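Local atomic coordinates of regulator of polyketide synthase expression (Bifidobacterium adolescentis, PDB entry 3ONQ), a protein that is of unknown function but probably regulates transcription through a PucR-type C-terminal helix-turn-helix domain. Residues B[57-62]-B[122-127]; B[96-101]-B[138-143]; B[118-123]-B[156-161]; B[143-148]-B[172-177]. One frame throughout, in Å; residues are numbered along the deposited sequence.

Overall arrangement
Interactions 1 and 2 form the buried middle of the sandwich, whereas interactions 3 and 4 are only partly buried. In interaction 1, backbone hydrogen bonds join two strands of the sheet; in interaction 2, apolar packing, mainly of leucines, seats helix 132-149 on the neighbouring strand 94-100. That helix serves again in interaction 4, whose chemistry is an aromatic ring stacked on a capping aspartate, next to another subunit. Interaction 3 shares Glu122 and Pro123 with interaction 1 and lies at the end of the sheet, where an arginine binds loop carbonyls. Thus the chemistry shifts from backbone pairing and apolar packing in the core to charged groups toward the surface.

Interaction 1: residues B[57-62]-B[122-127]; sequences FAIGGV and EPLYLS
Ala58 and Ser127 open a run of hydrogen bonds between two antiparallel strands whose short axes pass 4.8 Å apart. Ser127 N gives a nearly linear bond to Ala58 O (2.8 Å, 169°), and Ser127 OG accepts from Ala58 N at 2.8 Å. The serine hydroxyl, lying between the backbone N and the carbonyl carbon (chi1 87°), thus stands in where a backbone carbonyl would usually accept. An alanine here would probably leave Ala58 N without this acceptor, weakening that end of the pairing. Gly60 and Tyr125 then form a hydrogen-bonded pair, Gly60 N to Tyr125 O at 3.0 Å and Tyr125 N to Gly60 O at 2.8 Å. Where the strands part, a water accepts from Val62 N and lies near Pro123 O.

Apolar contacts fill the face carrying Ile59, Leu124 and Leu126. Leu126 CD1 packs on Ile59 CG1 at 3.6 Å, and Phe57 CD1 touches the same methyl obliquely. Ile59 and Leu124 run side by side, with CG2 of the first 3.9 Å from CD1 of the second. Glycine suits position 61, since a beta carbon there would come within about 3.0 Å of Pro123 O. At the far end Val62 lies against the aliphatic CB and CG of Glu122, whose carboxylate leads away.

Helix 107-114 covers the Ile59 face and helix 132-149 the Tyr125 face, where Tyr125 OH bonds to Ala162 O. A sheet with helices on both faces is the alpha-beta-alpha sandwich, and this antiparallel pair belongs to its central strands.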
loop_
_atom_site.group_PDB
_atom_site.type_symbol
_atom_site.label_atom_id
_atom_site.label_comp_id
_atom_site.label_asym_id
_atom_site.label_seq_id
_atom_site.Cartn_x
_atom_site.Cartn_y
_atom_site.Cartn_z
ATOM N N PHE B 57 -10.237 -2.644 -18.637
ATOM C CA PHE B 57 -9.946 -1.309 -19.139
ATOM C C PHE B 57 -11.238 -0.527 -19.062
ATOM O O PHE B 57 -12.312 -1.108 -18.880
ATOM C CB PHE B 57 -9.427 -1.346 -20.586
ATOM C CG PHE B 57 -10.383 -1.987 -21.559
ATOM C CD1 PHE B 57 -11.380 -1.239 -22.168
ATOM C CD2 PHE B 57 -10.279 -3.333 -21.869
ATOM C CE1 PHE B 57 -12.264 -1.829 -23.065
ATOM C CE2 PHE B 57 -11.155 -3.928 -22.766
ATOM C CZ PHE B 57 -12.158 -3.177 -23.362
ATOM N N ALA B 58 -11.140 0.788 -19.208
ATOM C CA ALA B 58 -12.309 1.633 -19.058
ATOM C C ALA B 58 -12.498 2.542 -20.266
ATOM O O ALA B 58 -11.531 2.937 -20.926
ATOM C CB ALA B 58 -12.197 2.462 -17.770
ATOM N N ILE B 59 -13.754 2.860 -20.551
ATOM C CA ILE B 59 -14.104 3.814 -21.587
ATOM C C ILE B 59 -15.072 4.780 -20.947
ATOM O O ILE B 59 -15.940 4.361 -20.165
ATOM C CB ILE B 59 -14.818 3.133 -22.767
ATOM C CG1 ILE B 59 -13.925 2.066 -23.389
ATOM C CG2 ILE B 59 -15.199 4.162 -23.823
ATOM C CD1 ILE B 59 -14.607 1.273 -24.521
ATOM N N GLY B 60 -14.935 6.067 -21.256
ATOM C CA GLY B 60 -15.812 7.062 -20.671
ATOM C C GLY B 60 -16.037 8.225 -21.616
ATOM O O GLY B 60 -15.173 8.551 -22.432
ATOM N N GLY B 61 -17.208 8.844 -21.504
ATOM C CA GLY B 61 -17.552 10.017 -22.284
ATOM C C GLY B 61 -18.982 10.398 -21.964
ATOM O O GLY B 61 -19.527 9.965 -20.951
ATOM N N VAL B 62 -19.596 11.204 -22.823
ATOM C CA VAL B 62 -20.967 11.641 -22.591
ATOM C C VAL B 62 -21.903 10.875 -23.515
ATOM O O VAL B 62 -21.648 10.790 -24.707
ATOM C CB VAL B 62 -21.107 13.143 -22.865
ATOM C CG1 VAL B 62 -22.562 13.595 -22.690
ATOM C CG2 VAL B 62 -20.159 13.942 -21.968
ATOM N N GLU B 122 -18.568 15.705 -27.483
ATOM C CA GLU B 122 -17.920 15.653 -26.180
ATOM C C GLU B 122 -16.724 14.696 -26.219
ATOM O O GLU B 122 -16.674 13.781 -27.033
ATOM C CB GLU B 122 -18.914 15.203 -25.103
ATOM C CG GLU B 122 -20.229 15.987 -25.083
ATOM C CD GLU B 122 -20.033 17.469 -24.781
ATOM O OE1 GLU B 122 -18.991 17.831 -24.185
ATOM O OE2 GLU B 122 -20.926 18.270 -25.139
ATOM N N PRO B 123 -15.751 14.913 -25.333
ATOM C CA PRO B 123 -14.576 14.045 -25.257
ATOM C C PRO B 123 -14.932 12.601 -24.921
ATOM O O PRO B 123 -15.952 12.318 -24.290
ATOM C CB PRO B 123 -13.769 14.670 -24.117
ATOM C CG PRO B 123 -14.168 16.110 -24.150
ATOM C CD PRO B 123 -15.636 16.072 -24.435
ATOM N N LEU B 124 -14.074 11.698 -25.373
ATOM C CA LEU B 124 -14.202 10.277 -25.149
ATOM C C LEU B 124 -12.802 9.815 -24.758
ATOM O O LEU B 124 -11.821 10.228 -25.383
ATOM C CB LEU B 124 -14.641 9.607 -26.452
ATOM C CG LEU B 124 -14.706 8.090 -26.539
ATOM C CD1 LEU B 124 -15.847 7.564 -25.685
ATOM C CD2 LEU B 124 -14.878 7.645 -27.981
ATOM N N TYR B 125 -12.695 8.983 -23.724
ATOM C CA TYR B 125 -11.387 8.492 -23.278
ATOM C C TYR B 125 -11.337 6.968 -23.154
ATOM O O TYR B 125 -12.257 6.354 -22.613
ATOM C CB TYR B 125 -11.004 9.128 -21.938
ATOM C CG TYR B 125 -9.671 8.648 -21.400
ATOM C CD1 TYR B 125 -8.497 9.278 -21.765
ATOM C CD2 TYR B 125 -9.587 7.540 -20.548
ATOM C CE1 TYR B 125 -7.263 8.842 -21.285
ATOM C CE2 TYR B 125 -8.347 7.102 -20.052
ATOM C CZ TYR B 125 -7.191 7.763 -20.432
ATOM O OH TYR B 125 -5.955 7.362 -19.978
ATOM N N LEU B 126 -10.255 6.372 -23.654
ATOM C CA LEU B 126 -10.028 4.927 -23.581
ATOM C C LEU B 126 -8.799 4.652 -22.721
ATOM O O LEU B 126 -7.725 5.143 -23.028
ATOM C CB LEU B 126 -9.800 4.352 -24.993
ATOM C CG LEU B 126 -9.404 2.863 -25.069
ATOM C CD1 LEU B 126 -10.503 1.974 -24.490
ATOM C CD2 LEU B 126 -9.055 2.399 -26.490
ATOM N N SER B 127 -8.943 3.879 -21.646
ATOM C CA SER B 127 -7.815 3.655 -20.731
ATOM C C SER B 127 -6.921 2.514 -21.191
ATOM O O SER B 127 -7.344 1.683 -21.980
ATOM C CB SER B 127 -8.314 3.327 -19.321
ATOM O OG SER B 127 -8.552 1.935 -19.181
HETATM O O HOH W 1 -18.316 11.671 -25.462
#

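Interaction 2: residues B[96-101]-B[138-143]; sequences LALACQ and HALRET
Leu140 fits between the two leucines of strand 94-100, its CD2 lying 4.1 Å from Leu96 CB and equally far from Leu98 CB. The tighter part of the contact is the Leu96 end: Leu96 CG meets Thr143 CG2 at 3.9 Å as the two side chains pass alongside, pointing opposite ways, and Leu96 CD2 comes within 3.7 Å of Leu140 O. Leu98 reaches the helix differently: chi1 of 176° sets CG anti to the backbone N, and from there chi2 of 77° places CD1 against Ala139 CB. Alanine suits this place because its single methyl fills the short space against Leu98; the axes of the short segments pass 9.0 Å apart. Thr143 can turn a methyl to the apolar strand because its OG1 is satisfied within the helix, donating to Ala139 O at 2.8 Å.

The contact thins beyond Leu98, where strand and helix diverge. His138 and Arg141, both partly exposed, belong to the outer side of the helix; His138 stacks on Tyr176, and Arg141 reaches Leu33 O.

Segments 96-101 and 138-143 run roughly antiparallel, at 151°, while helix 21-33 packs on Leu96, Leu98 and Leu140, and strand 55-61 meets the helix through Ala58 and Thr143.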
loop_
_atom_site.group_PDB
_atom_site.type_symbol
_atom_site.label_atom_id
_atom_site.label_comp_id
_atom_site.label_asym_id
_atom_site.label_seq_id
_atom_site.Cartn_x
_atom_site.Cartn_y
_atom_site.Cartn_z
ATOM N N LEU B 96 -19.166 6.149 -17.384
ATOM C CA LEU B 96 -17.916 5.390 -17.406
ATOM C C LEU B 96 -18.242 3.909 -17.391
ATOM O O LEU B 96 -19.134 3.475 -16.666
ATOM C CB LEU B 96 -17.025 5.727 -16.205
ATOM C CG LEU B 96 -16.150 6.981 -16.252
ATOM C CD1 LEU B 96 -16.958 8.195 -16.611
ATOM C CD2 LEU B 96 -15.429 7.187 -14.918
ATOM N N ALA B 97 -17.515 3.142 -18.195
ATOM C CA ALA B 97 -17.709 1.708 -18.282
ATOM C C ALA B 97 -16.373 1.011 -18.109
ATOM O O ALA B 97 -15.406 1.310 -18.820
ATOM C CB ALA B 97 -18.319 1.332 -19.628
ATOM N N LEU B 98 -16.338 0.076 -17.167
ATOM C CA LEU B 98 -15.172 -0.741 -16.914
ATOM C C LEU B 98 -15.451 -2.133 -17.466
ATOM O O LEU B 98 -16.307 -2.848 -16.947
ATOM C CB LEU B 98 -14.931 -0.836 -15.414
ATOM C CG LEU B 98 -13.775 -1.742 -14.989
ATOM C CD1 LEU B 98 -12.443 -1.034 -15.219
ATOM C CD2 LEU B 98 -13.936 -2.136 -13.533
ATOM N N ALA B 99 -14.733 -2.518 -18.518
ATOM C CA ALA B 99 -14.954 -3.824 -19.139
ATOM C C ALA B 99 -13.919 -4.845 -18.691
ATOM O O ALA B 99 -12.731 -4.539 -18.546
ATOM C CB ALA B 99 -14.948 -3.704 -20.664
ATOM N N CYS B 100 -14.370 -6.070 -18.478
ATOM C CA CYS B 100 -13.438 -7.141 -18.194
ATOM C C CYS B 100 -12.820 -7.589 -19.515
ATOM O O CYS B 100 -13.529 -7.849 -20.490
ATOM C CB CYS B 100 -14.137 -8.320 -17.500
ATOM S SG CYS B 100 -13.004 -9.690 -17.193
ATOM N N GLN B 101 -11.500 -7.649 -19.570
ATOM C CA GLN B 101 -10.869 -8.029 -20.820
ATOM C C GLN B 101 -10.788 -9.540 -20.919
ATOM O O GLN B 101 -9.985 -10.177 -20.243
ATOM C CB GLN B 101 -9.491 -7.401 -20.987
ATOM C CG GLN B 101 -8.764 -7.943 -22.218
ATOM C CD GLN B 101 -7.411 -7.317 -22.424
ATOM O OE1 GLN B 101 -7.300 -6.207 -22.947
ATOM N NE2 GLN B 101 -6.365 -8.029 -22.021
ATOM N N HIS B 138 -7.739 2.164 -10.804
ATOM C CA HIS B 138 -6.850 2.981 -11.621
ATOM C C HIS B 138 -7.488 3.362 -12.968
ATOM O O HIS B 138 -7.472 4.529 -13.365
ATOM C CB HIS B 138 -5.527 2.231 -11.860
ATOM C CG HIS B 138 -4.459 3.074 -12.477
ATOM N ND1 HIS B 138 -3.147 2.666 -12.583
ATOM C CD2 HIS B 138 -4.507 4.318 -13.026
ATOM C CE1 HIS B 138 -2.433 3.616 -13.159
ATOM N NE2 HIS B 138 -3.237 4.629 -13.439
ATOM N N ALA B 139 -8.033 2.376 -13.675
ATOM C CA ALA B 139 -8.653 2.610 -14.979
ATOM C C ALA B 139 -9.810 3.599 -14.879
ATOM O O ALA B 139 -9.928 4.529 -15.677
ATOM C CB ALA B 139 -9.137 1.279 -15.600
ATOM N N LEU B 140 -10.681 3.398 -13.902
ATOM C CA LEU B 140 -11.805 4.308 -13.732
ATOM C C LEU B 140 -11.367 5.731 -13.346
ATOM O O LEU B 140 -11.924 6.712 -13.828
ATOM C CB LEU B 140 -12.805 3.747 -12.726
ATOM C CG LEU B 140 -13.623 2.575 -13.285
ATOM C CD1 LEU B 140 -14.411 1.845 -12.182
ATOM C CD2 LEU B 140 -14.570 3.090 -14.346
ATOM N N ARG B 141 -10.376 5.847 -12.476
ATOM C CA ARG B 141 -9.941 7.163 -12.050
ATOM C C ARG B 141 -9.179 7.919 -13.153
ATOM O O ARG B 141 -9.436 9.095 -13.384
ATOM C CB ARG B 141 -9.149 7.083 -10.746
ATOM C CG ARG B 141 -10.053 6.821 -9.537
ATOM C CD ARG B 141 -9.277 6.724 -8.232
ATOM N NE ARG B 141 -8.539 7.939 -7.894
ATOM C CZ ARG B 141 -9.043 8.952 -7.191
ATOM N NH1 ARG B 141 -10.296 8.905 -6.759
ATOM N NH2 ARG B 141 -8.295 10.015 -6.916
ATOM N N GLU B 142 -8.269 7.255 -13.857
ATOM C CA GLU B 142 -7.572 7.955 -14.935
ATOM C C GLU B 142 -8.571 8.385 -16.000
ATOM O O GLU B 142 -8.391 9.424 -16.653
ATOM C CB GLU B 142 -6.434 7.120 -15.536
ATOM C CG GLU B 142 -6.868 5.844 -16.266
ATOM C CD GLU B 142 -5.698 4.877 -16.459
ATOM O OE1 GLU B 142 -4.545 5.338 -16.574
ATOM O OE2 GLU B 142 -5.925 3.651 -16.477
ATOM N N THR B 143 -9.632 7.597 -16.164
ATOM C CA THR B 143 -10.686 7.938 -17.116
ATOM C C THR B 143 -11.459 9.167 -16.626
ATOM O O THR B 143 -11.642 10.136 -17.366
ATOM C CB THR B 143 -11.638 6.760 -17.365
ATOM O OG1 THR B 143 -10.918 5.693 -17.998
ATOM C CG2 THR B 143 -12.790 7.179 -18.273
#

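Interaction 3: residues B[118-123]-B[156-161]; sequences FSEDEP and PSRPLR
Glu120 lies over one face of the Arg158 guanidinium, its OE1 3.7 Å above the plane and offset toward the rim, while the carbonyl oxygens of Phe118, Ser119 and Glu122 gather near the edge. Carboxylate and guanidinium planes are turned 42° apart. Because OE2 lies well out of the guanidinium plane, the Glu120 OE2 to Arg158 NH2 salt bridge, 3.4 Å long, is one of charges only, and Glu120 is itself poorly ordered. The firmer grip is at the edge: NH1 of Arg158 donates to Ser119 O (3.0 Å, 150°), whereas NH2 makes weak bonds to Phe118 O and Ser119 O.

The type I beta turn from Ser119 to Glu122 brings the carbonyl oxygens of its first and last residues near NH1, with Phe118 O just before it; within the turn Ser119 OG accepts from Asp121 N as an ST turn. Arginine suits the site because its chain, extended from CG to NE with chi2 and chi3 both near 180°, spans the gap between the loops and carries several N-H groups. Its NE, buried by the contact, has no partner in the model. An alanine here would probably leave Ser119 O without its strong donor and Glu120 without its opposite charge.

Beside the polar cluster, Leu160 CD1 packs on Pro123 CB at 4.0 Å.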
loop_
_atom_site.group_PDB
_atom_site.type_symbol
_atom_site.label_atom_id
_atom_site.label_comp_id
_atom_site.label_asym_id
_atom_site.label_seq_id
_atom_site.Cartn_x
_atom_site.Cartn_y
_atom_site.Cartn_z
ATOM N N PHE B 118 -21.763 7.362 -27.805
ATOM C CA PHE B 118 -21.208 8.513 -27.085
ATOM C C PHE B 118 -21.266 9.749 -27.970
ATOM O O PHE B 118 -20.991 9.679 -29.167
ATOM C CB PHE B 118 -19.751 8.276 -26.641
ATOM C CG PHE B 118 -19.605 7.301 -25.513
ATOM C CD1 PHE B 118 -19.728 7.715 -24.196
ATOM C CD2 PHE B 118 -19.334 5.957 -25.769
ATOM C CE1 PHE B 118 -19.601 6.799 -23.142
ATOM C CE2 PHE B 118 -19.203 5.043 -24.734
ATOM C CZ PHE B 118 -19.332 5.473 -23.415
ATOM N N SER B 119 -21.615 10.882 -27.376
ATOM C CA SER B 119 -21.729 12.122 -28.128
ATOM C C SER B 119 -20.446 12.468 -28.868
ATOM O O SER B 119 -19.351 12.418 -28.302
ATOM C CB SER B 119 -22.124 13.279 -27.211
ATOM O OG SER B 119 -21.909 14.507 -27.876
ATOM N N GLU B 120 -20.597 12.823 -30.140
ATOM C CA GLU B 120 -19.488 13.262 -30.974
ATOM C C GLU B 120 -19.015 14.651 -30.563
ATOM O O GLU B 120 -17.929 15.083 -30.952
ATOM C CB GLU B 120 -19.913 13.289 -32.452
ATOM C CG GLU B 120 -20.291 11.931 -33.043
ATOM C CD GLU B 120 -19.080 11.112 -33.470
ATOM O OE1 GLU B 120 -18.103 11.707 -33.978
ATOM O OE2 GLU B 120 -19.105 9.873 -33.293
ATOM N N ASP B 121 -19.833 15.353 -29.785
ATOM C CA ASP B 121 -19.553 16.749 -29.432
ATOM C C ASP B 121 -18.844 16.855 -28.090
ATOM O O ASP B 121 -18.568 17.954 -27.612
ATOM C CB ASP B 121 -20.847 17.570 -29.367
ATOM C CG ASP B 121 -21.584 17.616 -30.696
ATOM O OD1 ASP B 121 -20.927 17.793 -31.745
ATOM O OD2 ASP B 121 -22.828 17.478 -30.686
ATOM N N GLU B 122 -18.568 15.705 -27.483
ATOM C CA GLU B 122 -17.920 15.653 -26.180
ATOM C C GLU B 122 -16.724 14.696 -26.219
ATOM O O GLU B 122 -16.674 13.781 -27.033
ATOM C CB GLU B 122 -18.914 15.203 -25.103
ATOM C CG GLU B 122 -20.229 15.987 -25.083
ATOM C CD GLU B 122 -20.033 17.469 -24.781
ATOM O OE1 GLU B 122 -18.991 17.831 -24.185
ATOM O OE2 GLU B 122 -20.926 18.270 -25.139
ATOM N N PRO B 123 -15.751 14.913 -25.333
ATOM C CA PRO B 123 -14.576 14.045 -25.257
ATOM C C PRO B 123 -14.932 12.601 -24.921
ATOM O O PRO B 123 -15.952 12.318 -24.290
ATOM C CB PRO B 123 -13.769 14.670 -24.117
ATOM C CG PRO B 123 -14.168 16.110 -24.150
ATOM C CD PRO B 123 -15.636 16.072 -24.435
ATOM N N PRO B 156 -8.569 17.831 -29.234
ATOM C CA PRO B 156 -8.413 16.517 -28.603
ATOM C C PRO B 156 -8.564 15.384 -29.619
ATOM O O PRO B 156 -9.409 15.465 -30.511
ATOM C CB PRO B 156 -9.553 16.485 -27.576
ATOM C CG PRO B 156 -10.599 17.400 -28.147
ATOM C CD PRO B 156 -9.856 18.470 -28.903
ATOM N N SER B 157 -7.732 14.354 -29.497
ATOM C CA SER B 157 -7.936 13.134 -30.266
ATOM C C SER B 157 -9.291 12.528 -29.892
ATOM O O SER B 157 -9.871 12.861 -28.856
ATOM C CB SER B 157 -6.827 12.121 -29.967
ATOM O OG SER B 157 -5.540 12.696 -30.105
ATOM N N ARG B 158 -9.794 11.641 -30.738
ATOM C CA ARG B 158 -10.973 10.863 -30.400
ATOM C C ARG B 158 -10.729 9.414 -30.805
ATOM O O ARG B 158 -10.572 9.118 -31.984
ATOM C CB ARG B 158 -12.212 11.417 -31.100
ATOM C CG ARG B 158 -13.472 10.634 -30.790
ATOM C CD ARG B 158 -14.699 11.281 -31.405
ATOM N NE ARG B 158 -15.894 10.481 -31.170
ATOM C CZ ARG B 158 -16.815 10.757 -30.253
ATOM N NH1 ARG B 158 -16.692 11.831 -29.487
ATOM N NH2 ARG B 158 -17.866 9.962 -30.112
ATOM N N PRO B 159 -10.677 8.511 -29.841
ATOM C CA PRO B 159 -10.758 8.859 -28.431
ATOM C C PRO B 159 -9.446 9.402 -27.896
ATOM O O PRO B 159 -8.397 9.148 -28.461
ATOM C CB PRO B 159 -11.027 7.512 -27.784
ATOM C CG PRO B 159 -10.294 6.572 -28.627
ATOM C CD PRO B 159 -10.371 7.089 -30.024
ATOM N N LEU B 160 -9.523 10.134 -26.801
ATOM C CA LEU B 160 -8.355 10.516 -26.057
ATOM C C LEU B 160 -7.808 9.226 -25.469
ATOM O O LEU B 160 -8.566 8.336 -25.123
ATOM C CB LEU B 160 -8.728 11.468 -24.937
ATOM C CG LEU B 160 -9.280 12.824 -25.341
ATOM C CD1 LEU B 160 -9.978 13.464 -24.176
ATOM C CD2 LEU B 160 -8.156 13.686 -25.824
ATOM N N ARG B 161 -6.494 9.117 -25.364
ATOM C CA ARG B 161 -5.887 7.899 -24.859
ATOM C C ARG B 161 -4.766 8.118 -23.867
ATOM O O ARG B 161 -4.111 9.137 -23.874
ATOM C CB ARG B 161 -5.287 7.093 -26.010
ATOM C CG ARG B 161 -6.246 6.530 -27.010
ATOM C CD ARG B 161 -5.510 5.580 -27.918
ATOM N NE ARG B 161 -6.369 4.983 -28.925
ATOM C CZ ARG B 161 -6.843 5.633 -29.977
ATOM N NH1 ARG B 161 -7.617 5.008 -30.847
ATOM N NH2 ARG B 161 -6.547 6.910 -30.154
HETATM O O HOH W 2 -14.652 13.012 -28.931
#

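Interaction 4: residues B[143-148]-B[172-177]; sequences TMFSLQ and LGDDYA
Phe145 and Asp174 stack face to face: ring and carboxylate planes lie only 14° apart. Asp174 CB sits over the centre of the ring, 3.5 Å from its centroid and 13° off the normal, a CH-pi contact. The carboxylate extends over the rim: chi1 of -179° sets Asp174 CG anti to the backbone N, and there it comes to 3.3 Å from Phe145 CD2, a tight approach. On the opposite face lies the CE methyl of Met144, modelled as selenomethionine and offset toward the rim, so that the ring lies between this methyl and Asp174 CB. A flat phenyl suits this slot, offering a face to each neighbour.

Asp174 has a second task. It is the N-cap of helix 175-190, its OD1 accepting from Tyr176 N at 3.0 Å, from above the carboxylate plane. Its OD2 forms a salt bridge with Arg169, which would probably steady the carboxylate over the ring.

Leu172 and Phe145 run alongside with their side chains opposed in direction, Leu172 CB lying 3.9 Å from Phe145 CD1. Farther out, CD1 of Leu172 meets Gln148 CB at 3.7 Å. Between leucine and aspartate, Gly173 ends helix 166-172 in a Schellman motif; its positive phi suits glycine.

The contact thus joins helix 132-149, which lies on the sheet, to the junction of helices 166-172 and 175-190. Tyr91 of strand 86-91 touches Met144 and Gln148, and Met259 of the second subunit packs on Leu172.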
loop_
_atom_site.group_PDB
_atom_site.type_symbol
_atom_site.label_atom_id
_atom_site.label_comp_id
_atom_site.label_asym_id
_atom_site.label_seq_id
_atom_site.Cartn_x
_atom_site.Cartn_y
_atom_site.Cartn_z
ATOM N N THR B 143 -9.632 7.597 -16.164
ATOM C CA THR B 143 -10.686 7.938 -17.116
ATOM C C THR B 143 -11.459 9.167 -16.626
ATOM O O THR B 143 -11.642 10.136 -17.366
ATOM C CB THR B 143 -11.638 6.760 -17.365
ATOM O OG1 THR B 143 -10.918 5.693 -17.998
ATOM C CG2 THR B 143 -12.790 7.179 -18.273
HETATM N N MSE B 144 -11.892 9.132 -15.372
HETATM C CA MSE B 144 -12.552 10.288 -14.767
HETATM C C MSE B 144 -11.715 11.576 -14.893
HETATM O O MSE B 144 -12.203 12.595 -15.369
HETATM C CB MSE B 144 -12.859 10.035 -13.296
HETATM C CG MSE B 144 -13.274 11.325 -12.521
HETATM SE SE MSE B 144 -13.521 10.913 -10.629
HETATM C CE MSE B 144 -11.636 10.766 -10.133
ATOM N N PHE B 145 -10.471 11.536 -14.435
ATOM C CA PHE B 145 -9.620 12.725 -14.489
ATOM C C PHE B 145 -9.329 13.210 -15.920
ATOM O O PHE B 145 -9.249 14.417 -16.157
ATOM C CB PHE B 145 -8.305 12.494 -13.750
ATOM C CG PHE B 145 -8.407 12.629 -12.250
ATOM C CD1 PHE B 145 -8.657 13.859 -11.668
ATOM C CD2 PHE B 145 -8.185 11.532 -11.427
ATOM C CE1 PHE B 145 -8.720 14.001 -10.284
ATOM C CE2 PHE B 145 -8.249 11.655 -10.055
ATOM C CZ PHE B 145 -8.517 12.887 -9.476
ATOM N N SER B 146 -9.154 12.279 -16.857
ATOM C CA SER B 146 -8.917 12.640 -18.259
ATOM C C SER B 146 -10.110 13.389 -18.831
ATOM O O SER B 146 -9.945 14.383 -19.529
ATOM C CB SER B 146 -8.608 11.411 -19.138
ATOM O OG SER B 146 -7.320 10.885 -18.861
ATOM N N LEU B 147 -11.311 12.923 -18.515
ATOM C CA LEU B 147 -12.512 13.554 -19.042
ATOM C C LEU B 147 -12.678 14.942 -18.436
ATOM O O LEU B 147 -13.065 15.864 -19.132
ATOM C CB LEU B 147 -13.753 12.688 -18.781
ATOM C CG LEU B 147 -13.830 11.382 -19.595
ATOM C CD1 LEU B 147 -14.933 10.443 -19.064
ATOM C CD2 LEU B 147 -14.043 11.641 -21.096
ATOM N N GLN B 148 -12.383 15.090 -17.146
ATOM C CA GLN B 148 -12.429 16.405 -16.498
ATOM C C GLN B 148 -11.341 17.356 -17.031
ATOM O O GLN B 148 -11.506 18.567 -17.026
ATOM C CB GLN B 148 -12.300 16.264 -14.977
ATOM C CG GLN B 148 -13.488 15.572 -14.314
ATOM C CD GLN B 148 -13.419 15.600 -12.798
ATOM O OE1 GLN B 148 -12.373 15.317 -12.206
ATOM N NE2 GLN B 148 -14.539 15.948 -12.158
ATOM N N LEU B 172 -5.428 18.795 -11.417
ATOM C CA LEU B 172 -6.690 18.444 -10.748
ATOM C C LEU B 172 -6.478 17.631 -9.472
ATOM O O LEU B 172 -7.415 17.412 -8.706
ATOM C CB LEU B 172 -7.598 17.656 -11.689
ATOM C CG LEU B 172 -8.162 18.447 -12.873
ATOM C CD1 LEU B 172 -8.984 17.507 -13.779
ATOM C CD2 LEU B 172 -9.012 19.602 -12.372
ATOM N N GLY B 173 -5.253 17.164 -9.258
ATOM C CA GLY B 173 -4.929 16.446 -8.031
ATOM C C GLY B 173 -4.869 14.935 -8.221
ATOM O O GLY B 173 -4.918 14.193 -7.258
ATOM N N ASP B 174 -4.762 14.485 -9.468
ATOM C CA ASP B 174 -4.662 13.064 -9.789
ATOM C C ASP B 174 -3.262 12.522 -9.487
ATOM O O ASP B 174 -2.330 12.752 -10.245
ATOM C CB ASP B 174 -4.951 12.876 -11.285
ATOM C CG ASP B 174 -4.907 11.419 -11.719
ATOM O OD1 ASP B 174 -4.683 10.541 -10.852
ATOM O OD2 ASP B 174 -5.123 11.159 -12.930
ATOM N N ASP B 175 -3.142 11.786 -8.385
ATOM C CA ASP B 175 -1.876 11.183 -7.971
ATOM C C ASP B 175 -1.255 10.278 -9.035
ATOM O O ASP B 175 -0.031 10.198 -9.162
ATOM C CB ASP B 175 -2.059 10.403 -6.660
ATOM C CG ASP B 175 -1.924 11.287 -5.441
ATOM O OD1 ASP B 175 -2.710 11.117 -4.485
ATOM O OD2 ASP B 175 -1.031 12.161 -5.446
ATOM N N TYR B 176 -2.097 9.586 -9.792
ATOM C CA TYR B 176 -1.599 8.726 -10.869
ATOM C C TYR B 176 -0.826 9.583 -11.889
ATOM O O TYR B 176 0.223 9.172 -12.389
ATOM C CB TYR B 176 -2.726 7.965 -11.571
ATOM C CG TYR B 176 -3.322 6.828 -10.765
ATOM C CD1 TYR B 176 -2.574 5.703 -10.455
ATOM C CD2 TYR B 176 -4.638 6.880 -10.328
ATOM C CE1 TYR B 176 -3.125 4.657 -9.724
ATOM C CE2 TYR B 176 -5.198 5.850 -9.590
ATOM C CZ TYR B 176 -4.440 4.739 -9.296
ATOM O OH TYR B 176 -5.005 3.711 -8.575
ATOM N N ALA B 177 -1.342 10.771 -12.201
ATOM C CA ALA B 177 -0.676 11.628 -13.187
ATOM C C ALA B 177 0.618 12.202 -12.622
ATOM O O ALA B 177 1.616 12.279 -13.328
ATOM C CB ALA B 177 -1.594 12.740 -13.657
#